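Local coordinates for probable transcriptional repressor protein (Mycobacterium tuberculosis, PDB 4FX0), which acts as an oxidation-sensing, redox-dependent transcription factor of the MarR family, a helix-turn-helix repressor that binds DNA, at the interface of chains A and B. Residues are numbered along the deposited sequence; one frame, centred on the assembly and turned at random. Chains: chain A/B, Probable transcriptional repressor protein.

The interface of chains A and B. Residues chain A 18, 22, 33, 112, 116; chain B 6-8.
B:Cys8 lays its CB over the centre of the A:Tyr22 ring, 3.4 Å from the centroid, in a CH-pi contact at the apolar middle of this patch. The cysteine side chain extends away from its own backbone N (chi1 179°), which carries SG past the ring toward A:Asn33, whose CB lies 4.2 Å from that sulfur. A:Leu18, one helical turn before the tyrosine, adds its CB against the CA of B:Cys8 and its CD1 branch against the carbonyl of B:Ala7. The thiol of B:Cys6 lies on the same face of the tyrosine, out toward its CE2 rim: its SG is 3.4 Å from A:Tyr22 CE2 and accepts a hydrogen bond from the indole NE1 of A:Trp112, 3.1 Å long and close to the indole plane. Both cysteines are plausible sites for the oxidation sensing, though the structure alone does not show their oxidation or its relay to the DNA-binding helix-turn-helix regions. Farther out, the side-chain carbonyl OE1 of A:Gln116 is shared by donors from both chains. The backbone N of B:Ala7 approaches in the carbonyl plane, on a lone pair, at 3.0 Å and 163° at the hydrogen, whereas the phenol OH of A:Tyr22, from the same chain, comes in tilted from that plane. A bend at chi2 (71°) brings the amide to this meeting point, and the shared acceptor ties the tyrosine ring to the incoming backbone. MarR proteins characteristically dimerise through their terminal helical regions, and within such an interface the start of helix 7-26 of chain B and the residue before it fit against helices 7-26, 33-43 and 99-119 of chain A, with a twin on the opposite side of the two-fold.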
# COMPACT_ATOMS: atom_id res chain seq x y z
N LEU A 18 -6.32 -2.55 -5.70
CA LEU A 18 -5.91 -3.71 -6.48
C LEU A 18 -6.00 -4.99 -5.66
O LEU A 18 -6.67 -5.95 -6.07
CB LEU A 18 -4.49 -3.52 -7.02
CG LEU A 18 -4.34 -2.54 -8.19
CD1 LEU A 18 -2.89 -2.19 -8.42
CD2 LEU A 18 -4.96 -3.13 -9.45
N TYR A 22 -8.16 -8.20 -6.72
CA TYR A 22 -7.56 -9.51 -6.89
C TYR A 22 -8.14 -10.52 -5.90
O TYR A 22 -8.39 -11.67 -6.26
CB TYR A 22 -6.04 -9.43 -6.77
CG TYR A 22 -5.37 -8.93 -8.03
CD1 TYR A 22 -5.65 -7.66 -8.53
CD2 TYR A 22 -4.46 -9.72 -8.72
CE1 TYR A 22 -5.04 -7.20 -9.68
CE2 TYR A 22 -3.85 -9.26 -9.88
CZ TYR A 22 -4.14 -8.00 -10.35
OH TYR A 22 -3.54 -7.54 -11.50
N ASN A 33 -4.92 -12.40 -2.16
CA ASN A 33 -3.86 -11.98 -3.07
C ASN A 33 -2.48 -12.27 -2.49
O ASN A 33 -1.60 -12.77 -3.18
CB ASN A 33 -4.00 -10.50 -3.43
CG ASN A 33 -3.97 -9.60 -2.20
OD1 ASN A 33 -2.90 -9.25 -1.70
ND2 ASN A 33 -5.15 -9.23 -1.72
N TRP A 112 -6.25 -15.12 -11.66
CA TRP A 112 -5.33 -13.99 -11.65
C TRP A 112 -5.15 -13.45 -13.06
O TRP A 112 -4.99 -12.24 -13.25
CB TRP A 112 -3.98 -14.41 -11.07
CG TRP A 112 -2.88 -13.44 -11.39
CD1 TRP A 112 -2.61 -12.26 -10.76
CD2 TRP A 112 -1.89 -13.57 -12.43
NE1 TRP A 112 -1.53 -11.65 -11.33
CE2 TRP A 112 -1.07 -12.43 -12.35
CE3 TRP A 112 -1.63 -14.53 -13.40
CZ2 TRP A 112 0.00 -12.23 -13.23
CZ3 TRP A 112 -0.57 -14.33 -14.26
CH2 TRP A 112 0.24 -13.19 -14.17
N GLN A 116 -5.93 -9.84 -14.15
CA GLN A 116 -4.72 -9.16 -14.60
C GLN A 116 -4.98 -8.50 -15.95
O GLN A 116 -4.50 -7.41 -16.22
CB GLN A 116 -3.56 -10.15 -14.72
CG GLN A 116 -2.29 -9.57 -15.32
CD GLN A 116 -1.59 -8.60 -14.39
OE1 GLN A 116 -1.99 -8.42 -13.24
NE2 GLN A 116 -0.54 -7.96 -14.89
N CYS B 6 2.36 -8.93 -12.35
CA CYS B 6 1.07 -8.75 -11.69
C CYS B 6 0.90 -7.31 -11.20
O CYS B 6 1.71 -6.82 -10.41
CB CYS B 6 0.90 -9.74 -10.54
SG CYS B 6 -0.49 -9.38 -9.44
N ALA B 7 -0.15 -6.63 -11.67
CA ALA B 7 -0.41 -5.25 -11.26
C ALA B 7 -0.44 -5.12 -9.74
O ALA B 7 0.25 -4.28 -9.16
CB ALA B 7 -1.71 -4.74 -11.87
N CYS B 8 -1.26 -5.95 -9.10
CA CYS B 8 -1.38 -5.95 -7.65
C CYS B 8 -0.03 -6.15 -6.99
O CYS B 8 0.34 -5.41 -6.08
CB CYS B 8 -2.35 -7.04 -7.20
SG CYS B 8 -2.56 -7.15 -5.41